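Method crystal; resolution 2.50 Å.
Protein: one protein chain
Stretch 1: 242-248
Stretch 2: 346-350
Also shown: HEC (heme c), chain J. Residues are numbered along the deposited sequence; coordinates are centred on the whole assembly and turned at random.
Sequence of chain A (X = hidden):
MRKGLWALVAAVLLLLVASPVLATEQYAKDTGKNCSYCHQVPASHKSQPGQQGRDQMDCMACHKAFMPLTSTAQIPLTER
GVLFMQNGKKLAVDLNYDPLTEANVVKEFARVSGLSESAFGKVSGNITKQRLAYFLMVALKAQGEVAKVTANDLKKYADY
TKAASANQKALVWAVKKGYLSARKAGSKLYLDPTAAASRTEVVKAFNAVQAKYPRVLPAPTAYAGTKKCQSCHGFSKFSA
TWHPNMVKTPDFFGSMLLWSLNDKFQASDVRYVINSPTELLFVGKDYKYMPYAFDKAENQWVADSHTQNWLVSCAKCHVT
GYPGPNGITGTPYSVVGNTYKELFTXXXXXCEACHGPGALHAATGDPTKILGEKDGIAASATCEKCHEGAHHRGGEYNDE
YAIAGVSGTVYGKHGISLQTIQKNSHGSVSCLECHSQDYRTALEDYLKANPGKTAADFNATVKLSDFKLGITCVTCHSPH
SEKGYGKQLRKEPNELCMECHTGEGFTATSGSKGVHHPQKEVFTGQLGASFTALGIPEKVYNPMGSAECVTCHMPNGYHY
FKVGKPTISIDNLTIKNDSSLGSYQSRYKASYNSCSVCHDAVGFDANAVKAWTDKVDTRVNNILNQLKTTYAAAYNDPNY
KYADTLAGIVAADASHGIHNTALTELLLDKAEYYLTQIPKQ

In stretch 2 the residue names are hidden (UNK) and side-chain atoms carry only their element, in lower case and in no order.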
# COMPACT_ATOMS: atom_id res chain seq x y z
N TRP A 242 7.69 -6.91 0.67
CA TRP A 242 8.25 -7.38 1.93
C TRP A 242 7.34 -7.08 3.12
O TRP A 242 7.39 -7.80 4.12
CB TRP A 242 9.64 -6.77 2.13
CG TRP A 242 10.66 -7.46 1.28
CD1 TRP A 242 11.22 -6.99 0.12
CD2 TRP A 242 11.22 -8.76 1.51
NE1 TRP A 242 12.10 -7.92 -0.38
CE2 TRP A 242 12.12 -9.01 0.45
CE3 TRP A 242 11.06 -9.73 2.50
CZ2 TRP A 242 12.84 -10.20 0.36
CZ3 TRP A 242 11.78 -10.90 2.41
CH2 TRP A 242 12.66 -11.13 1.35
N HIS A 243 6.50 -6.05 3.01
CA HIS A 243 5.60 -5.63 4.08
C HIS A 243 4.81 -6.81 4.64
O HIS A 243 4.92 -7.09 5.84
CB HIS A 243 4.66 -4.52 3.60
CG HIS A 243 5.21 -3.14 3.75
ND1 HIS A 243 4.99 -2.14 2.83
CD2 HIS A 243 5.98 -2.59 4.72
CE1 HIS A 243 5.59 -1.04 3.22
NE2 HIS A 243 6.20 -1.28 4.36
N PRO A 244 4.02 -7.53 3.84
CA PRO A 244 3.22 -8.62 4.42
C PRO A 244 4.04 -9.85 4.80
O PRO A 244 3.48 -10.76 5.43
CB PRO A 244 2.22 -8.95 3.31
CG PRO A 244 2.97 -8.65 2.07
CD PRO A 244 3.80 -7.43 2.38
N ASN A 245 5.32 -9.90 4.46
CA ASN A 245 6.17 -11.06 4.73
C ASN A 245 7.14 -10.85 5.88
O ASN A 245 8.04 -11.67 6.07
CB ASN A 245 6.94 -11.45 3.46
CG ASN A 245 6.04 -11.99 2.37
OD1 ASN A 245 5.45 -13.07 2.51
ND2 ASN A 245 5.92 -11.25 1.27
N MET A 246 6.98 -9.77 6.66
CA MET A 246 7.96 -9.45 7.69
C MET A 246 8.06 -10.53 8.76
O MET A 246 9.15 -10.76 9.31
CB MET A 246 7.61 -8.10 8.33
CG MET A 246 8.52 -7.67 9.47
SD MET A 246 10.19 -7.25 8.93
CE MET A 246 10.85 -6.48 10.41
N VAL A 247 6.96 -11.21 9.06
CA VAL A 247 6.89 -12.15 10.18
C VAL A 247 6.38 -13.49 9.67
O VAL A 247 5.26 -13.56 9.14
CB VAL A 247 6.00 -11.62 11.32
CG1 VAL A 247 5.92 -12.63 12.44
CG2 VAL A 247 6.53 -10.28 11.82
N LYS A 248 7.18 -14.53 9.84
CA LYS A 248 6.84 -15.87 9.38
C LYS A 248 6.91 -16.87 10.53
O LYS A 248 7.46 -16.59 11.59
CB LYS A 248 7.79 -16.34 8.27
CG LYS A 248 7.71 -15.53 6.99
CD LYS A 248 6.29 -15.52 6.47
CE LYS A 248 6.20 -14.87 5.11
NZ LYS A 248 4.80 -14.79 4.63
N UNK A 346 -2.73 -10.55 12.28
CA UNK A 346 -2.04 -10.78 11.02
C UNK A 346 -0.56 -10.53 11.23
O UNK A 346 -0.16 -9.40 11.56
o UNK A 346 -1.97 -9.23 6.36
o UNK A 346 -3.64 -8.66 7.69
c UNK A 346 -2.58 -9.30 7.45
c UNK A 346 -2.01 -10.19 8.54
c UNK A 346 -2.60 -9.89 9.91
N UNK A 347 0.29 -11.54 11.05
CA UNK A 347 1.74 -11.28 11.06
C UNK A 347 2.13 -10.53 9.80
O UNK A 347 1.64 -10.81 8.71
c UNK A 347 1.32 -13.55 10.47
c UNK A 347 2.35 -12.68 11.10
c UNK A 347 -0.01 -12.97 10.87
N UNK A 348 3.02 -9.54 9.96
CA UNK A 348 3.42 -8.73 8.84
C UNK A 348 2.57 -7.49 8.68
O UNK A 348 1.59 -7.26 9.40
N UNK A 349 2.96 -6.66 7.72
CA UNK A 349 2.28 -5.40 7.45
C UNK A 349 1.28 -5.67 6.33
O UNK A 349 1.64 -5.75 5.15
c UNK A 349 5.43 -4.80 8.31
c UNK A 349 3.26 -4.28 7.08
c UNK A 349 2.52 -3.04 6.62
c UNK A 349 4.18 -3.97 8.25
N UNK A 350 0.01 -5.84 6.70
CA UNK A 350 -1.04 -6.11 5.74
C UNK A 350 -1.70 -4.84 5.23
O UNK A 350 -1.32 -3.72 5.59
FE HEC J . 7.20 0.17 5.19
CHA HEC J . 9.67 -2.04 4.43
CHB HEC J . 7.90 1.94 2.31
CHC HEC J . 4.37 2.06 5.66
CHD HEC J . 6.82 -1.19 8.35
NA HEC J . 8.52 -0.02 3.65
C1A HEC J . 9.50 -0.98 3.56
C2A HEC J . 10.31 -0.70 2.39
C3A HEC J . 9.83 0.40 1.81
C4A HEC J . 8.70 0.85 2.59
CMA HEC J . 10.39 1.08 0.55
CAA HEC J . 11.53 -1.53 1.93
CBA HEC J . 11.07 -2.55 0.89
CGA HEC J . 12.29 -3.25 0.34
O1A HEC J . 13.24 -3.54 1.12
O2A HEC J . 12.30 -3.52 -0.89
NB HEC J . 6.31 1.72 4.18
C1B HEC J . 6.74 2.26 2.98
C2B HEC J . 5.76 3.22 2.54
C3B HEC J . 4.78 3.27 3.47
C4B HEC J . 5.11 2.32 4.52
CMB HEC J . 5.90 4.06 1.25
CAB HEC J . 3.51 4.17 3.45
CBB HEC J . 2.63 3.93 2.20
NC HEC J . 5.89 0.43 6.74
C1C HEC J . 4.73 1.20 6.68
C2C HEC J . 3.97 0.98 7.90
C3C HEC J . 4.61 0.03 8.63
C4C HEC J . 5.85 -0.30 7.92
CMC HEC J . 2.58 1.60 8.20
CAC HEC J . 4.21 -0.56 10.01
CBC HEC J . 2.82 -1.24 10.03
ND HEC J . 8.10 -1.37 6.22
C1D HEC J . 7.78 -1.76 7.53
C2D HEC J . 8.64 -2.86 7.90
C3D HEC J . 9.52 -3.11 6.68
C4D HEC J . 9.12 -2.15 5.68
CMD HEC J . 8.67 -3.62 9.24
CAD HEC J . 10.60 -4.20 6.52
CBD HEC J . 9.91 -5.35 5.78
CGD HEC J . 10.78 -6.58 5.69
O1D HEC J . 12.02 -6.42 5.77
O2D HEC J . 10.22 -7.70 5.53

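Position 346 carries five side-chain atoms: an unbranched run of three carbons, the third bearing two oxygens. That is a carboxylate on a two-carbon spacer, so the residue is Glu346. It makes no contact with stretch 1. With chi1 and chi2 both t, the chain is extended and carries its carboxylate to partners elsewhere in the structure, which satisfy both oxygens.

Position 347 has three side-chain carbons that close a ring onto the backbone N, which identifies proline. The CB of Pro347 lies 3.6 Å from Val247 O and 3.8 Å from Val247 CG1, the latter an apolar contact between side chains. The compact ring offers carbon to the valine, and its phi of -71° fits the extended strand here without requiring an amide hydrogen.

Position 348 has no side-chain atoms and is therefore glycine. Its backbone packs closely against stretch 1: the CA atoms of Gly348 and Pro244 are 4.4 Å apart, and Gly348 N is 3.9 Å from Val247 CB. An ideal CB would sit 2.4 Å from Pro244 O, a clash. The backbone angles, 91/176, independently call for glycine, because a CB would also be jammed against the preceding carbonyl oxygen.

Position 349 shows four carbons, forked at the first, with one arm two carbons long: isoleucine. Its CB is 3.8 Å from His243 CB, and Ile349 CD1 approaches Met246 CB at 4.0 Å. Ile349 CG1 also lies 3.5 Å from CBC of the heme. A branched, wholly apolar side chain suits this buried setting beside the histidine, the methionine and the porphyrin.

Position 350 again has no side-chain atoms, so it is glycine. An ideal CB would point away from stretch 1 and come within 2.2 Å of Glu346 OE1, so the bare backbone leaves room for that carboxylate.

The contact is held by one hydrogen bond, from Ile349 N to His243 O, 2.7 Å long and nearly straight at 164°. Nearby, Pro244 N and Ile349 O are 3.2 Å apart but cannot bond, since the proline nitrogen has no hydrogen to share. Around the polar link, apolar pairs fill the space: Pro347 with Val247, and Ile349 with Met246. His243 joins this packing to the cofactor, its NE2 binding the heme iron at 1.9 Å. Thus Ile349 meets His243 through both backbone and side chain, while Gly348 permits the close backbone approach beside them.

Stretch 2 (346-350) EPGIG
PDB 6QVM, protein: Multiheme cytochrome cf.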